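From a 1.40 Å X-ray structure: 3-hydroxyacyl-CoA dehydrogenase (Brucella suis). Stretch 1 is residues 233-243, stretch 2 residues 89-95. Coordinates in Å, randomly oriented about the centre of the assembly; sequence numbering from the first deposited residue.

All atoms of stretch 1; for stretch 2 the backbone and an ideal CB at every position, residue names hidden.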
# COMPACT_ATOMS: atom_id res chain seq x y z
N GLU B 233 -8.87 -20.96 10.77
CA GLU B 233 -7.81 -20.53 9.84
C GLU B 233 -7.15 -19.21 10.27
O GLU B 233 -5.94 -19.00 10.09
CB GLU B 233 -8.37 -20.42 8.41
CG GLU B 233 -8.80 -21.77 7.86
CD GLU B 233 -9.57 -21.70 6.55
OE1 GLU B 233 -10.65 -21.05 6.50
OE2 GLU B 233 -9.09 -22.33 5.55
N TYR B 234 -7.96 -18.33 10.87
CA TYR B 234 -7.43 -17.10 11.45
C TYR B 234 -6.53 -17.49 12.63
O TYR B 234 -5.42 -16.98 12.80
CB TYR B 234 -8.59 -16.18 11.88
CG TYR B 234 -8.18 -15.01 12.72
CD1 TYR B 234 -8.10 -15.14 14.10
CD2 TYR B 234 -7.84 -13.78 12.16
CE1 TYR B 234 -7.69 -14.10 14.89
CE2 TYR B 234 -7.41 -12.72 12.97
CZ TYR B 234 -7.36 -12.90 14.34
OH TYR B 234 -6.95 -11.92 15.22
N ALA B 235 -7.03 -18.37 13.48
CA ALA B 235 -6.26 -18.82 14.64
C ALA B 235 -4.96 -19.51 14.23
O ALA B 235 -3.95 -19.38 14.94
CB ALA B 235 -7.09 -19.76 15.52
N ALA B 236 -4.96 -20.23 13.11
CA ALA B 236 -3.73 -20.86 12.61
C ALA B 236 -2.67 -19.82 12.22
O ALA B 236 -1.48 -20.00 12.50
CB ALA B 236 -4.06 -21.75 11.42
N LEU B 237 -3.11 -18.71 11.62
CA LEU B 237 -2.18 -17.63 11.31
C LEU B 237 -1.65 -16.98 12.60
O LEU B 237 -0.47 -16.65 12.70
CB LEU B 237 -2.83 -16.63 10.36
CG LEU B 237 -1.94 -15.43 9.97
CD1 LEU B 237 -0.62 -15.91 9.35
CD2 LEU B 237 -2.66 -14.47 9.03
N VAL B 238 -2.53 -16.80 13.58
CA VAL B 238 -2.09 -16.28 14.88
C VAL B 238 -0.99 -17.20 15.44
O VAL B 238 0.07 -16.75 15.89
CB VAL B 238 -3.26 -16.21 15.88
CG1 VAL B 238 -2.76 -16.01 17.31
CG2 VAL B 238 -4.24 -15.11 15.44
N HIS B 239 -1.23 -18.50 15.37
CA HIS B 239 -0.25 -19.46 15.87
C HIS B 239 1.10 -19.31 15.13
O HIS B 239 2.16 -19.29 15.76
CB HIS B 239 -0.82 -20.86 15.67
CG HIS B 239 -0.10 -21.95 16.40
ND1 HIS B 239 -0.63 -23.21 16.55
CD2 HIS B 239 1.05 -21.94 17.10
CE1 HIS B 239 0.21 -23.96 17.25
NE2 HIS B 239 1.24 -23.21 17.59
N HIS B 240 1.04 -19.16 13.80
CA HIS B 240 2.26 -19.00 13.02
C HIS B 240 3.02 -17.72 13.39
O HIS B 240 4.23 -17.73 13.47
CB HIS B 240 1.99 -19.00 11.49
CG HIS B 240 3.26 -18.97 10.71
ND1 HIS B 240 4.18 -19.99 10.80
CD2 HIS B 240 3.83 -18.01 9.96
CE1 HIS B 240 5.24 -19.68 10.07
NE2 HIS B 240 5.06 -18.48 9.58
N ILE B 241 2.28 -16.62 13.60
CA ILE B 241 2.93 -15.38 14.00
C ILE B 241 3.66 -15.56 15.32
O ILE B 241 4.75 -15.07 15.50
CB ILE B 241 1.89 -14.22 14.06
CG1 ILE B 241 1.39 -13.87 12.65
CG2 ILE B 241 2.45 -13.00 14.77
CD1 ILE B 241 0.15 -12.98 12.63
N VAL B 242 3.04 -16.25 16.26
CA VAL B 242 3.69 -16.49 17.55
C VAL B 242 5.01 -17.24 17.34
O VAL B 242 6.04 -16.90 17.92
CB VAL B 242 2.73 -17.19 18.53
CG1 VAL B 242 3.50 -17.61 19.77
CG2 VAL B 242 1.57 -16.27 18.88
N GLU B 243 4.99 -18.25 16.47
CA GLU B 243 6.16 -19.10 16.24
C GLU B 243 7.28 -18.44 15.43
O GLU B 243 8.47 -18.72 15.66
CB GLU B 243 5.76 -20.37 15.50
CG GLU B 243 4.91 -21.32 16.29
CD GLU B 243 4.55 -22.58 15.53
OE1 GLU B 243 4.56 -22.60 14.25
OE2 GLU B 243 4.22 -23.55 16.22
N UNK B 89 2.08 -13.61 27.99
CA UNK B 89 3.01 -13.81 26.89
C UNK B 89 2.50 -13.28 25.56
O UNK B 89 3.28 -12.79 24.75
CB UNK B 89 3.33 -15.30 26.75
N UNK B 90 1.19 -13.46 25.31
CA UNK B 90 0.62 -13.10 24.02
C UNK B 90 -0.69 -12.38 24.26
O UNK B 90 -1.50 -12.81 25.09
CB UNK B 90 0.42 -14.33 23.13
N UNK B 91 -0.89 -11.26 23.56
CA UNK B 91 -2.21 -10.61 23.50
C UNK B 91 -2.73 -10.73 22.09
O UNK B 91 -2.01 -10.42 21.14
CB UNK B 91 -2.14 -9.14 23.93
N UNK B 92 -3.98 -11.15 21.95
CA UNK B 92 -4.64 -11.14 20.66
C UNK B 92 -5.92 -10.32 20.82
O UNK B 92 -6.84 -10.71 21.53
CB UNK B 92 -4.93 -12.56 20.16
N UNK B 93 -5.94 -9.19 20.10
CA UNK B 93 -7.08 -8.29 20.10
C UNK B 93 -8.02 -8.72 18.96
O UNK B 93 -7.69 -8.49 17.81
CB UNK B 93 -6.64 -6.83 19.94
N UNK B 94 -9.14 -9.35 19.29
CA UNK B 94 -10.17 -9.74 18.32
C UNK B 94 -11.48 -9.00 18.50
O UNK B 94 -12.31 -9.04 17.58
CB UNK B 94 -10.43 -11.24 18.42
N UNK B 95 -11.67 -8.32 19.63
CA UNK B 95 -12.91 -7.58 19.86
C UNK B 95 -13.16 -6.53 18.80
O UNK B 95 -12.32 -5.70 18.53
CB UNK B 95 -12.88 -6.92 21.24

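Stretch 1 is a continuous helix, and every fourth residue, Tyr234, Val238 and Val242, turns its side chain toward stretch 2. The strand runs roughly antiparallel to it, at 146° between N-to-C directions, with the two axes 11.0 Å apart at their closest. That gap leaves room for side chains of moderate size from both sides.

Position 89 has phi/psi of -111/-39, outside the strand region, and its ideal CB has no atom of the helix within 5.5 Å. Stretch 1 therefore sets no demand, and many residues would fit. The deposited residue is Asp89, whose carboxylate oxygens are both hydrogen-bonded to residues outside the two stretches.

Position 90, at -136/134, is extended, and its CB points toward the helix, 4.8 Å from Val242 CG2. What it meets is a methyl group, with no charge or polar group to answer, so an aliphatic residue is expected; valine or isoleucine would also suit the extended backbone, which beta-branching favours. It is Val90, in the t rotamer, and its CG2 lies 4.2 Å from CG2 of Val242, a loose van der Waals contact.

Position 91 is also extended, but the alternation of a strand carries its CB out of reach of the helix. Stretch 1 cannot discriminate here; Leu91 is found.

Position 92 faces the helix again. Its ideal CB is 5.0 Å from Val238 CG1 and 5.4 Å from Tyr234 OH, so a side chain here sits between a methyl group and the end of a phenol. A branched aliphatic group of medium size suits both neighbours, with valine and isoleucine the natural candidates. Val92 packs on both: its CG2 lies 4.1 Å from Val238 CG1, and its CG1 lies 3.8 Å from Tyr234 OH and also 4.3 Å from Val238 CG2.

Position 93 directs its CB away from the helix, so stretch 1 leaves its identity open to polar and apolar residues alike. Asn93 occupies it, with ND2 hydrogen-bonded elsewhere in the structure.

Position 94 points toward the helix once more, its ideal CB 4.8 Å from Tyr234 OH. A small side chain such as alanine, serine, cysteine or valine would be plausible beside the hydroxyl and the ring. Cys94, with chi1 at -60° (m), brings SG to 3.5 Å from Tyr234 OH and 3.9 Å from Tyr234 CE1. The sulfur approaches the ring obliquely, 5.0 Å from its centroid, and makes no hydrogen bond to the hydroxyl, which is satisfied elsewhere in the structure.

Position 95 lies beyond the helix's reach, and stretch 1 gives no preference; the residue is Ala95.

Stretch 2 89-95: DVLVNCA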
# COMPACT_ATOMS: atom_id res chain seq x y z
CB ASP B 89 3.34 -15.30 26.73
CG ASP B 89 4.10 -15.85 27.91
OD1 ASP B 89 5.32 -15.61 28.01
OD2 ASP B 89 3.49 -16.53 28.74
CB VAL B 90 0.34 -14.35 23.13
CG1 VAL B 90 -0.27 -13.91 21.81
CG2 VAL B 90 1.60 -15.17 22.91
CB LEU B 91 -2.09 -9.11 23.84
CG LEU B 91 -3.37 -8.29 23.59
CD1 LEU B 91 -4.54 -8.69 24.47
CD2 LEU B 91 -3.10 -6.81 23.73
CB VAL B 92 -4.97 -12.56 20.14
CG1 VAL B 92 -5.38 -12.48 18.69
CG2 VAL B 92 -3.78 -13.51 20.36
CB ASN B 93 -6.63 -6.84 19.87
CG ASN B 93 -6.09 -6.16 21.11
OD1 ASN B 93 -6.79 -6.04 22.11
ND2 ASN B 93 -4.90 -5.59 21.01
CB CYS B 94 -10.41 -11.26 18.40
SG CYS B 94 -8.97 -12.26 18.06
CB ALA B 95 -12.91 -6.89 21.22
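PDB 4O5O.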